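PDB 3LQY: putative isochorismatase hydrolase from Oleispira antarctica, which probably acts as a hydrolase of the isochorismatase family, though its natural substrate is not established. Local coordinates for residues A45-Q49 against Q50-V54; N97-D101 against T102-K106; D152-N156 against G157-P161; Q164-A167 against A168-A172; S182-E185 against L186-G189. All coordinates share one frame; numbering follows the deposited sequence.

Interaction 1: residues A45-Q49 against Q50-V54; sequences AKFRQ and QGLPV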
loop_
_atom_site.group_PDB
_atom_site.type_symbol
_atom_site.label_atom_id
_atom_site.label_comp_id
_atom_site.label_asym_id
_atom_site.label_seq_id
_atom_site.Cartn_x
_atom_site.Cartn_y
_atom_site.Cartn_z
ATOM N N ALA A 45 -10.455 9.384 -1.523
ATOM C CA ALA A 45 -11.432 10.448 -1.728
ATOM C C ALA A 45 -11.501 11.356 -0.500
ATOM O O ALA A 45 -11.618 12.578 -0.620
ATOM C CB ALA A 45 -12.825 9.859 -2.051
ATOM N N LYS A 46 -11.448 10.757 0.685
ATOM C CA LYS A 46 -11.441 11.522 1.936
ATOM C C LYS A 46 -10.218 12.453 2.049
ATOM O O LYS A 46 -10.356 13.618 2.393
ATOM C CB LYS A 46 -11.521 10.569 3.136
ATOM C CG LYS A 46 -11.777 11.273 4.503
ATOM C CD LYS A 46 -12.986 12.231 4.452
ATOM C CE LYS A 46 -13.625 12.416 5.800
ATOM N NZ LYS A 46 -14.936 13.095 5.716
ATOM N N PHE A 47 -9.028 11.941 1.741
ATOM C CA PHE A 47 -7.772 12.714 1.863
ATOM C C PHE A 47 -7.786 13.923 0.925
ATOM O O PHE A 47 -7.457 15.052 1.343
ATOM C CB PHE A 47 -6.521 11.817 1.615
ATOM C CG PHE A 47 -5.932 11.230 2.874
ATOM C CD1 PHE A 47 -6.590 10.210 3.566
ATOM C CD2 PHE A 47 -4.730 11.717 3.384
ATOM C CE1 PHE A 47 -6.028 9.662 4.795
ATOM C CE2 PHE A 47 -4.163 11.180 4.601
ATOM C CZ PHE A 47 -4.835 10.182 5.296
ATOM N N ARG A 48 -8.205 13.688 -0.329
ATOM C CA ARG A 48 -8.264 14.737 -1.325
ATOM C C ARG A 48 -9.342 15.762 -0.959
ATOM O O ARG A 48 -9.159 16.948 -1.180
ATOM C CB ARG A 48 -8.573 14.170 -2.721
ATOM C CG ARG A 48 -7.461 13.338 -3.316
ATOM C CD ARG A 48 -7.965 12.511 -4.472
ATOM N NE ARG A 48 -6.865 11.876 -5.186
ATOM C CZ ARG A 48 -7.026 11.017 -6.195
ATOM N NH1 ARG A 48 -8.251 10.688 -6.594
ATOM N NH2 ARG A 48 -5.969 10.484 -6.809
ATOM N N GLN A 49 -10.457 15.260 -0.426
ATOM C CA GLN A 49 -11.546 16.069 0.105
ATOM C C GLN A 49 -11.068 17.001 1.233
ATOM O O GLN A 49 -11.551 18.126 1.343
ATOM C CB GLN A 49 -12.705 15.175 0.593
ATOM C CG GLN A 49 -13.950 15.932 1.127
ATOM C CD GLN A 49 -14.515 15.315 2.407
ATOM O OE1 GLN A 49 -13.855 15.297 3.453
ATOM N NE2 GLN A 49 -15.751 14.826 2.330
ATOM N N GLN A 50 -10.134 16.531 2.061
ATOM C CA GLN A 50 -9.431 17.408 2.999
ATOM C C GLN A 50 -8.179 17.934 2.267
ATOM O O GLN A 50 -8.047 17.764 1.051
ATOM C CB GLN A 50 -9.109 16.667 4.312
ATOM C CG GLN A 50 -10.328 16.037 4.984
ATOM C CD GLN A 50 -11.412 17.050 5.270
ATOM O OE1 GLN A 50 -11.217 17.991 6.044
ATOM N NE2 GLN A 50 -12.559 16.885 4.618
ATOM N N GLY A 51 -7.275 18.603 2.974
ATOM C CA GLY A 51 -6.109 19.179 2.301
ATOM C C GLY A 51 -5.078 18.087 2.161
ATOM O O GLY A 51 -4.020 18.312 1.567
ATOM N N LEU A 52 -5.412 16.887 2.654
ATOM C CA LEU A 52 -4.263 16.047 2.940
ATOM C C LEU A 52 -3.329 15.408 1.926
ATOM O O LEU A 52 -3.729 15.153 0.764
ATOM C CB LEU A 52 -4.938 14.979 3.808
ATOM C CG LEU A 52 -5.283 15.406 5.234
ATOM C CD1 LEU A 52 -6.086 16.685 5.290
ATOM C CD2 LEU A 52 -6.014 14.298 5.965
ATOM N N PRO A 53 -2.069 15.193 2.335
ATOM C CA PRO A 53 -1.085 14.563 1.468
ATOM C C PRO A 53 -1.462 13.129 1.033
ATOM O O PRO A 53 -1.931 12.320 1.852
ATOM C CB PRO A 53 0.177 14.548 2.343
ATOM C CG PRO A 53 -0.013 15.633 3.283
ATOM C CD PRO A 53 -1.459 15.610 3.609
ATOM N N VAL A 54 -1.255 12.848 -0.251
ATOM C CA VAL A 54 -1.426 11.516 -0.825
ATOM C C VAL A 54 -0.154 11.148 -1.587
ATOM O O VAL A 54 0.273 11.905 -2.481
ATOM C CB VAL A 54 -2.624 11.467 -1.782
ATOM C CG1 VAL A 54 -2.756 10.088 -2.389
ATOM C CG2 VAL A 54 -3.883 11.821 -1.035
#

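Interaction 2: residues N97-D101 against T102-K106; sequences NSFRD and TDLKK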
loop_
_atom_site.group_PDB
_atom_site.type_symbol
_atom_site.label_atom_id
_atom_site.label_comp_id
_atom_site.label_asym_id
_atom_site.label_seq_id
_atom_site.Cartn_x
_atom_site.Cartn_y
_atom_site.Cartn_z
ATOM N N ASN A 97 10.859 -3.551 0.216
ATOM C CA ASN A 97 10.745 -2.383 1.068
ATOM C C ASN A 97 10.684 -1.113 0.259
ATOM O O ASN A 97 11.613 -0.824 -0.477
ATOM C CB ASN A 97 11.979 -2.353 1.981
ATOM C CG ASN A 97 11.994 -1.198 2.971
ATOM O OD1 ASN A 97 11.200 -0.275 2.885
ATOM N ND2 ASN A 97 12.894 -1.292 3.988
ATOM N N SER A 98 9.638 -0.320 0.472
ATOM C CA SER A 98 9.369 0.864 -0.337
ATOM C C SER A 98 10.353 2.015 -0.052
ATOM O O SER A 98 10.442 2.967 -0.840
ATOM C CB SER A 98 7.917 1.342 -0.135
ATOM O OG SER A 98 6.971 0.476 -0.739
ATOM N N PHE A 99 11.096 1.939 1.054
ATOM C CA PHE A 99 12.159 2.935 1.329
ATOM C C PHE A 99 13.494 2.556 0.719
ATOM O O PHE A 99 14.406 3.371 0.736
ATOM C CB PHE A 99 12.413 3.105 2.849
ATOM C CG PHE A 99 11.273 3.735 3.589
ATOM C CD1 PHE A 99 11.148 5.112 3.658
ATOM C CD2 PHE A 99 10.324 2.950 4.216
ATOM C CE1 PHE A 99 10.081 5.703 4.321
ATOM C CE2 PHE A 99 9.239 3.531 4.861
ATOM C CZ PHE A 99 9.130 4.914 4.931
ATOM N N ARG A 100 13.669 1.315 0.284
ATOM C CA ARG A 100 14.982 0.842 -0.152
ATOM C C ARG A 100 15.333 1.274 -1.563
ATOM O O ARG A 100 14.648 0.889 -2.525
ATOM C CB ARG A 100 15.049 -0.667 -0.068
ATOM C CG ARG A 100 16.380 -1.247 -0.415
ATOM C CD ARG A 100 16.470 -2.674 0.050
ATOM N NE ARG A 100 17.593 -3.365 -0.563
ATOM C CZ ARG A 100 17.790 -4.679 -0.528
ATOM N NH1 ARG A 100 16.950 -5.469 0.128
ATOM N NH2 ARG A 100 18.850 -5.207 -1.138
ATOM N N ASP A 101 16.429 2.029 -1.675
ATOM C CA ASP A 101 16.909 2.592 -2.970
ATOM C C ASP A 101 15.860 3.439 -3.699
ATOM O O ASP A 101 15.936 3.620 -4.913
ATOM C CB ASP A 101 17.425 1.480 -3.914
ATOM C CG ASP A 101 18.618 0.712 -3.334
ATOM O OD1 ASP A 101 19.459 1.322 -2.636
ATOM O OD2 ASP A 101 18.714 -0.509 -3.599
ATOM N N THR A 102 14.886 3.952 -2.959
ATOM C CA THR A 102 13.870 4.824 -3.502
ATOM C C THR A 102 14.022 6.179 -2.858
ATOM O O THR A 102 14.820 6.366 -1.970
ATOM C CB THR A 102 12.418 4.323 -3.224
ATOM O OG1 THR A 102 12.062 4.615 -1.864
ATOM C CG2 THR A 102 12.288 2.860 -3.536
ATOM N N ASP A 103 13.200 7.102 -3.320
ATOM C CA ASP A 103 13.170 8.472 -2.853
ATOM C C ASP A 103 12.074 8.658 -1.830
ATOM O O ASP A 103 11.726 9.789 -1.509
ATOM C CB ASP A 103 12.848 9.385 -4.046
ATOM C CG ASP A 103 13.873 9.278 -5.174
ATOM O OD1 ASP A 103 14.988 8.769 -4.911
ATOM O OD2 ASP A 103 13.571 9.706 -6.316
ATOM N N LEU A 104 11.497 7.566 -1.338
ATOM C CA LEU A 104 10.295 7.688 -0.503
ATOM C C LEU A 104 10.503 8.584 0.709
ATOM O O LEU A 104 9.674 9.460 0.984
ATOM C CB LEU A 104 9.766 6.338 -0.061
ATOM C CG LEU A 104 8.484 6.481 0.776
ATOM C CD1 LEU A 104 7.350 7.087 -0.081
ATOM C CD2 LEU A 104 8.085 5.131 1.417
ATOM N N LYS A 105 11.609 8.377 1.412
ATOM C CA LYS A 105 11.895 9.134 2.629
ATOM C C LYS A 105 12.021 10.605 2.270
ATOM O O LYS A 105 11.262 11.443 2.773
ATOM C CB LYS A 105 13.182 8.638 3.303
ATOM C CG LYS A 105 13.351 9.081 4.771
ATOM C CD LYS A 105 14.741 8.692 5.312
ATOM C CE LYS A 105 14.930 9.083 6.792
ATOM N NZ LYS A 105 16.373 9.311 7.135
ATOM N N LYS A 106 12.964 10.900 1.372
ATOM C CA LYS A 106 13.192 12.268 0.915
ATOM C C LYS A 106 11.854 12.905 0.544
ATOM O O LYS A 106 11.560 14.032 0.918
ATOM C CB LYS A 106 14.147 12.280 -0.288
HETATM O O HOH W 1 13.530 6.459 0.916
#

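Interaction 3: residues D152-N156 against G157-P161; sequences DLEFN and GITVP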
loop_
_atom_site.group_PDB
_atom_site.type_symbol
_atom_site.label_atom_id
_atom_site.label_comp_id
_atom_site.label_asym_id
_atom_site.label_seq_id
_atom_site.Cartn_x
_atom_site.Cartn_y
_atom_site.Cartn_z
ATOM N N ASP A 152 -2.909 -16.701 -1.221
ATOM C CA ASP A 152 -2.703 -17.947 -0.531
ATOM C C ASP A 152 -1.201 -18.268 -0.542
ATOM O O ASP A 152 -0.550 -18.145 -1.598
ATOM C CB ASP A 152 -3.441 -19.110 -1.216
ATOM C CG ASP A 152 -4.959 -19.020 -1.140
ATOM O OD1 ASP A 152 -5.514 -18.117 -0.499
ATOM O OD2 ASP A 152 -5.627 -19.859 -1.795
ATOM N N LEU A 153 -0.667 -18.720 0.620
ATOM C CA LEU A 153 0.748 -19.121 0.721
ATOM C C LEU A 153 0.876 -20.587 1.084
ATOM O O LEU A 153 -0.025 -21.165 1.688
ATOM C CB LEU A 153 1.505 -18.257 1.738
ATOM C CG LEU A 153 1.671 -16.773 1.375
ATOM C CD1 LEU A 153 2.402 -16.084 2.499
ATOM C CD2 LEU A 153 2.408 -16.581 0.058
ATOM N N GLU A 154 1.996 -21.192 0.696
ATOM C CA GLU A 154 2.304 -22.565 1.080
ATOM C C GLU A 154 3.718 -22.603 1.650
ATOM O O GLU A 154 4.636 -21.886 1.186
ATOM C CB GLU A 154 2.135 -23.538 -0.111
ATOM C CG GLU A 154 2.359 -25.004 0.208
ATOM C CD GLU A 154 3.801 -25.458 -0.041
ATOM O OE1 GLU A 154 4.605 -24.639 -0.572
ATOM O OE2 GLU A 154 4.113 -26.641 0.255
ATOM N N PHE A 155 3.892 -23.424 2.663
ATOM C CA PHE A 155 5.206 -23.639 3.177
ATOM C C PHE A 155 5.364 -25.059 3.711
ATOM O O PHE A 155 4.607 -25.501 4.594
ATOM C CB PHE A 155 5.561 -22.627 4.281
ATOM C CG PHE A 155 6.912 -22.850 4.843
ATOM C CD1 PHE A 155 8.033 -22.556 4.089
ATOM C CD2 PHE A 155 7.082 -23.375 6.127
ATOM C CE1 PHE A 155 9.314 -22.797 4.587
ATOM C CE2 PHE A 155 8.362 -23.617 6.641
ATOM C CZ PHE A 155 9.482 -23.305 5.878
ATOM N N ASN A 156 6.336 -25.766 3.128
ATOM C CA ASN A 156 6.742 -27.103 3.593
ATOM C C ASN A 156 5.503 -27.967 3.889
ATOM O O ASN A 156 5.356 -28.614 4.956
ATOM C CB ASN A 156 7.694 -26.942 4.773
ATOM C CG ASN A 156 7.938 -28.246 5.535
ATOM O OD1 ASN A 156 8.229 -29.303 4.940
ATOM N ND2 ASN A 156 7.831 -28.177 6.877
ATOM N N GLY A 157 4.599 -27.973 2.926
ATOM C CA GLY A 157 3.406 -28.785 3.002
ATOM C C GLY A 157 2.169 -28.130 3.595
ATOM O O GLY A 157 1.073 -28.697 3.458
ATOM N N ILE A 158 2.304 -26.965 4.236
ATOM C CA ILE A 158 1.138 -26.293 4.822
ATOM C C ILE A 158 0.697 -25.161 3.915
ATOM O O ILE A 158 1.520 -24.332 3.570
ATOM C CB ILE A 158 1.442 -25.710 6.224
ATOM C CG1 ILE A 158 1.913 -26.824 7.167
ATOM C CG2 ILE A 158 0.198 -24.932 6.773
ATOM C CD1 ILE A 158 2.854 -26.321 8.286
ATOM N N THR A 159 -0.588 -25.143 3.557
ATOM C CA THR A 159 -1.186 -24.116 2.679
ATOM C C THR A 159 -2.001 -23.215 3.596
ATOM O O THR A 159 -2.815 -23.717 4.366
ATOM C CB THR A 159 -2.113 -24.735 1.585
ATOM O OG1 THR A 159 -1.336 -25.487 0.652
ATOM C CG2 THR A 159 -2.836 -23.654 0.819
ATOM N N VAL A 160 -1.709 -21.921 3.611
ATOM C CA VAL A 160 -2.420 -20.975 4.462
ATOM C C VAL A 160 -3.275 -20.113 3.495
ATOM O O VAL A 160 -2.731 -19.386 2.672
ATOM C CB VAL A 160 -1.442 -20.034 5.201
ATOM C CG1 VAL A 160 -2.190 -19.180 6.229
ATOM C CG2 VAL A 160 -0.305 -20.845 5.880
ATOM N N PRO A 161 -4.606 -20.184 3.608
ATOM C CA PRO A 161 -5.419 -19.347 2.726
ATOM C C PRO A 161 -5.137 -17.865 2.976
ATOM O O PRO A 161 -4.651 -17.489 4.061
ATOM C CB PRO A 161 -6.839 -19.682 3.158
ATOM C CG PRO A 161 -6.743 -20.965 3.873
ATOM C CD PRO A 161 -5.442 -21.009 4.504
#

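Interaction 4: residues Q164-A167 against A168-A172; sequences QVHA and AFMSA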
loop_
_atom_site.group_PDB
_atom_site.type_symbol
_atom_site.label_atom_id
_atom_site.label_comp_id
_atom_site.label_asym_id
_atom_site.label_seq_id
_atom_site.Cartn_x
_atom_site.Cartn_y
_atom_site.Cartn_z
ATOM N N GLN A 164 -6.159 -16.034 6.167
ATOM C CA GLN A 164 -5.356 -16.340 7.337
ATOM C C GLN A 164 -3.985 -15.703 7.257
ATOM O O GLN A 164 -3.462 -15.255 8.282
ATOM C CB GLN A 164 -5.281 -17.825 7.565
ATOM C CG GLN A 164 -6.532 -18.302 8.316
ATOM C CD GLN A 164 -6.420 -19.731 8.703
ATOM O OE1 GLN A 164 -5.782 -20.502 7.990
ATOM N NE2 GLN A 164 -7.044 -20.119 9.824
ATOM N N VAL A 165 -3.436 -15.603 6.045
ATOM C CA VAL A 165 -2.189 -14.878 5.837
ATOM C C VAL A 165 -2.385 -13.439 6.309
ATOM O O VAL A 165 -1.643 -12.924 7.175
ATOM C CB VAL A 165 -1.779 -14.933 4.395
ATOM C CG1 VAL A 165 -0.595 -13.959 4.092
ATOM C CG2 VAL A 165 -1.559 -16.452 3.913
ATOM N N HIS A 166 -3.425 -12.831 5.767
ATOM C CA HIS A 166 -3.828 -11.463 6.089
ATOM C C HIS A 166 -4.061 -11.223 7.571
ATOM O O HIS A 166 -3.533 -10.272 8.159
ATOM C CB HIS A 166 -5.081 -11.125 5.231
ATOM C CG HIS A 166 -5.472 -9.688 5.271
ATOM N ND1 HIS A 166 -4.871 -8.740 4.469
ATOM C CD2 HIS A 166 -6.478 -9.051 5.924
ATOM C CE1 HIS A 166 -5.460 -7.571 4.663
ATOM N NE2 HIS A 166 -6.446 -7.733 5.532
ATOM N N ALA A 167 -4.818 -12.115 8.201
ATOM C CA ALA A 167 -5.118 -12.003 9.618
ATOM C C ALA A 167 -3.825 -12.082 10.479
ATOM O O ALA A 167 -3.647 -11.318 11.422
ATOM C CB ALA A 167 -6.115 -13.072 10.000
ATOM N N ALA A 168 -2.915 -12.992 10.137
ATOM C CA ALA A 168 -1.655 -13.140 10.888
ATOM C C ALA A 168 -0.805 -11.875 10.794
ATOM O O ALA A 168 -0.291 -11.387 11.812
ATOM C CB ALA A 168 -0.864 -14.370 10.393
ATOM N N PHE A 169 -0.670 -11.338 9.579
ATOM C CA PHE A 169 0.162 -10.159 9.380
ATOM C C PHE A 169 -0.442 -8.916 10.008
ATOM O O PHE A 169 0.261 -8.103 10.636
ATOM C CB PHE A 169 0.487 -9.973 7.912
ATOM C CG PHE A 169 1.692 -10.743 7.485
ATOM C CD1 PHE A 169 1.578 -12.039 7.014
ATOM C CD2 PHE A 169 2.941 -10.177 7.549
ATOM C CE1 PHE A 169 2.707 -12.781 6.672
ATOM C CE2 PHE A 169 4.017 -10.858 7.106
ATOM C CZ PHE A 169 3.922 -12.192 6.720
HETATM N N MSE A 170 -1.765 -8.793 9.889
HETATM C CA MSE A 170 -2.463 -7.671 10.493
HETATM C C MSE A 170 -2.366 -7.757 12.015
HETATM O O MSE A 170 -2.111 -6.763 12.691
HETATM C CB MSE A 170 -3.906 -7.621 10.017
HETATM C CG MSE A 170 -4.034 -7.231 8.592
HETATM SE SE MSE A 170 -3.390 -5.425 8.217
HETATM C CE MSE A 170 -3.734 -5.460 6.283
ATOM N N SER A 171 -2.533 -8.950 12.552
ATOM C CA SER A 171 -2.382 -9.128 13.991
ATOM C C SER A 171 -0.975 -8.760 14.433
ATOM O O SER A 171 -0.778 -8.102 15.487
ATOM C CB SER A 171 -2.714 -10.568 14.352
ATOM O OG SER A 171 -2.647 -10.794 15.737
ATOM N N ALA A 172 0.022 -9.197 13.667
ATOM C CA ALA A 172 1.420 -8.949 14.009
ATOM C C ALA A 172 1.660 -7.434 14.047
ATOM O O ALA A 172 2.242 -6.916 15.017
ATOM C CB ALA A 172 2.354 -9.602 13.018
#

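Interaction 5: residues S182-E185 against L186-G189; sequences SADE and LIAG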
loop_
_atom_site.group_PDB
_atom_site.type_symbol
_atom_site.label_atom_id
_atom_site.label_comp_id
_atom_site.label_asym_id
_atom_site.label_seq_id
_atom_site.Cartn_x
_atom_site.Cartn_y
_atom_site.Cartn_z
ATOM N N SER A 182 -10.338 -0.249 10.260
ATOM C CA SER A 182 -11.101 -0.242 9.004
ATOM C C SER A 182 -10.880 1.076 8.269
ATOM O O SER A 182 -10.629 2.112 8.895
ATOM C CB SER A 182 -12.603 -0.412 9.341
ATOM O OG SER A 182 -13.440 -0.219 8.236
ATOM N N ALA A 183 -10.921 1.024 6.930
ATOM C CA ALA A 183 -11.054 2.249 6.127
ATOM C C ALA A 183 -12.105 3.169 6.732
ATOM O O ALA A 183 -11.856 4.359 6.962
ATOM C CB ALA A 183 -11.430 1.913 4.659
ATOM N N ASP A 184 -13.272 2.604 7.015
ATOM C CA ASP A 184 -14.394 3.405 7.533
ATOM C C ASP A 184 -14.087 4.003 8.895
ATOM O O ASP A 184 -14.426 5.163 9.158
ATOM C CB ASP A 184 -15.691 2.566 7.565
ATOM C CG ASP A 184 -16.330 2.407 6.167
ATOM O OD1 ASP A 184 -16.090 3.271 5.297
ATOM O OD2 ASP A 184 -17.072 1.421 5.922
ATOM N N GLU A 185 -13.417 3.216 9.754
ATOM C CA GLU A 185 -13.016 3.699 11.066
ATOM C C GLU A 185 -11.984 4.809 10.934
ATOM O O GLU A 185 -12.014 5.780 11.676
ATOM C CB GLU A 185 -12.464 2.548 11.911
ATOM C CG GLU A 185 -13.533 1.516 12.275
ATOM C CD GLU A 185 -12.986 0.244 12.882
ATOM O OE1 GLU A 185 -13.798 -0.508 13.462
ATOM O OE2 GLU A 185 -11.758 -0.013 12.807
ATOM N N LEU A 186 -11.076 4.671 9.977
ATOM C CA LEU A 186 -10.047 5.686 9.787
ATOM C C LEU A 186 -10.686 6.928 9.145
ATOM O O LEU A 186 -10.320 8.066 9.456
ATOM C CB LEU A 186 -8.882 5.133 8.956
ATOM C CG LEU A 186 -7.939 4.142 9.672
ATOM C CD1 LEU A 186 -7.140 3.319 8.694
ATOM C CD2 LEU A 186 -7.011 4.879 10.623
ATOM N N ILE A 187 -11.651 6.699 8.255
ATOM C CA ILE A 187 -12.361 7.803 7.603
ATOM C C ILE A 187 -13.118 8.619 8.665
ATOM O O ILE A 187 -12.982 9.862 8.724
ATOM C CB ILE A 187 -13.318 7.272 6.494
ATOM C CG1 ILE A 187 -12.515 6.937 5.228
ATOM C CG2 ILE A 187 -14.438 8.294 6.173
ATOM C CD1 ILE A 187 -13.296 6.102 4.180
ATOM N N ALA A 188 -13.861 7.894 9.521
ATOM C CA ALA A 188 -14.627 8.485 10.641
ATOM C C ALA A 188 -13.823 9.418 11.568
ATOM O O ALA A 188 -14.445 10.158 12.349
ATOM C CB ALA A 188 -15.346 7.381 11.467
ATOM N N GLY A 189 -12.484 9.419 11.489
ATOM C CA GLY A 189 -11.650 10.236 12.398
ATOM C C GLY A 189 -10.796 11.315 11.762
ATOM O O GLY A 189 -10.887 11.544 10.544
#

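Interaction 1: residues A45-Q49 against Q50-V54
K46 gives its carbonyl to Q50, the first residue past the helix. Q50 N donates to K46 O at 2.9 Å, from a direction 21° out of the carbonyl plane. K46 NZ makes a weak bond of 3.3 Å to Q49 OE1. F47 follows and carries most of the contact. Its carbonyl receives a weak bond from L52 N, where the chain comes back beside the helix. Its side chain and that of L52 cross at about a right angle. L52 CD2 lies over one ring face in a CH-pi contact, 4.1 Å from the centroid and shifted toward the rim. L52 CB presses on F47 CD2 at 3.3 Å. P53 O reaches the same CD2 obliquely, at 3.2 Å. V54 CG2 meets F47 CB at 3.7 Å, and L10 also touches the phenylalanine. R48 turns away from the 50-54 segment. Its NE forms a salt bridge with E88, and its NH2 bonds to A83 O. Q49 and Q50 run side by side with their amide planes 80° apart. Q49 CG stands anti to the backbone N (chi1 -178°), which sends its amide toward that of Q50. The separation of Q50 NE2 and Q49 OE1 is too short to trust in detail. P53 bonds through its backbone to L10 and V54 touches L12, both on strand 8-13. The whole is the helix-to-strand turn of a beta-alpha-beta crossover in an alpha/beta fold, from helix 33-49 into strand 54-59.

Interaction 2: residues N97-D101 against T102-K106
T102 and S98 meet at the tight side of this turn. T102 OG1 donates to S98 O at 2.5 Å, tilted 20° from the carbonyl plane. OG1 of T102 also accepts from L104 N at 3.1 Å, so one hydroxyl ties the loop to the first turn of the helix. It can do both because it sits between the backbone N and the carbonyl carbon (chi1 77°). A valine in its place would probably leave S98 O and L104 N without this shared partner and set the helix start free to shift. L104 CD2 rests over the centre of the F99 ring, 3.6 Å from the centroid, in a CH-pi contact. V130, A133 and L137 of helix 128-137 also touch the F99 side chain. The other side is looser. A water there donates to F99 O and T102 O and accepts from K105 N at 2.8 Å. R100 and D101 are exposed, and K105 extends away from the loop beyond its CB. Upstream, N97 OD1 accepts from F99 N in an Asx turn, inside a type I turn from N97 to R100. An ST turn at T102 then leads into helix 104-110.

Interaction 3: residues D152-N156 against G157-P161
L153 and V160 form the outer hydrogen-bonded pair of two short antiparallel strands. L153 N donates to V160 O at 3.0 Å, and V160 N returns the bond to L153 O at 2.7 Å. F155 and I158 make the second such pair, next to the turn. F155 N to I158 O is 2.7 Å, whereas I158 N approaches F155 O from well above its carbonyl plane. E154 and T159 lie between these pairs as a non-hydrogen-bonded pair. Their side chains cross at about a right angle, with E154 CG 3.8 Å from T159 OG1. E154 then bends at chi2 (-93°), which carries its carboxylate back over the turn. There OE2 accepts from G157 N at 3.0 Å, met from above the carboxylate plane. The backbone of G157 calls for glycine, since a CB would collide with N156 O. Farther out, the strand ends are held by the following helix. D152 OD1 lies 3.5 Å from P161 CA and bonds to A162 N. L153 and V160, on one face, both touch V165 of helix 162-173. This is a beta hairpin with a two-residue type I' turn, projecting at the surface.

Interaction 4: residues Q164-A167 against A168-A172
Q164 O accepts from A168 N, the first of four successive i to i+4 bonds in alpha-helix 162-173. F169 N to V165 O (3.0 Å), M170 N to H166 O and S171 N to A167 O follow. The helix lies against strand 140-149 of the central parallel sheet. H166 and M170 face that strand, one turn apart. M170 is modelled as selenomethionine. Its CG sits over one face of the imidazole, 4.0 Å from the centroid, in a CH-pi contact offset toward the rim. SE is oblique to the ring, 5.0 Å from the H166 centroid. M170 CE comes to 3.2 Å from H166 CE1. H166 swings its ring off the helix with CG anti to the backbone N (chi1 -170°). ND1 bonds to T123 OG1, and NE2 makes a weak bond to H145 O. These two bonds limit the ring's rotation. A glycerol, probably from the crystallisation liquor, lies about 4 Å from the H166 side chain, consistent with a nearby pocket. An alanine in place of H166 is likely to leave T123 OG1 and H145 O without their imidazole partner and open a gap beside M170. On the next flank V165 and F169 lie side by side, with V165 CG1 4.1 Å from F169 CD1. V165 O lies at the edge of the phenyl ring, in its plane, 3.3 Å from F169 CD1.

Interaction 5: residues S182-E185 against L186-G189
I187 folds back over the carbonyl of A183, one turn earlier. Its CB is the first atom to meet it, 3.3 Å from A183 O. Next, I187 CG1 stands anti to the carbonyl carbon (chi1 -79°), which brings it to 3.2 Å from A183 O. At the tip, CD1 remains near that oxygen and also lies 4.1 Å from D184 OD1. The D184 and I187 side chains run side by side in one direction, and both touch K42 of helix 33-49. I187 N bonds to A183 O at 2.7 Å, so a single carbonyl receives a hydrogen bond and lies under an aliphatic chain. L186 does much the same with S182. Its N donates to S182 O, while its CB, CG and CD1 gather round that oxygen. The L186 side chain also packs on A142 and A144 of strand 140-149 and on N179 and A181 of strand 179-181. A188 N continues the helical pattern with a bond of 2.8 Å to D184 O, at the more exposed side. The start of the helix is held by carboxylates. E185 extends back along the first turn, and its OE2 accepts from S182 N at 2.9 Å in an almost straight bond of 178°. The oxygen is met from above the carboxylate plane. D146 takes A183 N and, weakly, S182 OG. S182 is the N-cap residue, and the E185 bond is the side-chain-to-N-cap half of a capping box, at the head of helix 183-187.

Overall arrangement
All five contacts are local, but they hold different parts of the fold. Interactions 1, 2 and 4 are partly buried, each with aromatic faces or edges packed by the neighbouring turn. Interactions 3 and 5 lie at the surface, and each adds a glutamate carboxylate that accepts from a backbone N. Interaction 2 shapes a helix start, interaction 4 is mid-helix and interaction 5 a capped start. Interaction 1 lies at the end of helix 33-49, and interaction 5 packs on the same helix, with K46 CE 3.9 Å from I187 O. V165 of helix 162-173 joins interactions 3 and 4, V160 O lying 3.4 Å from V165 CG2. The hairpin stands about 38 Å from interaction 1, centre to centre.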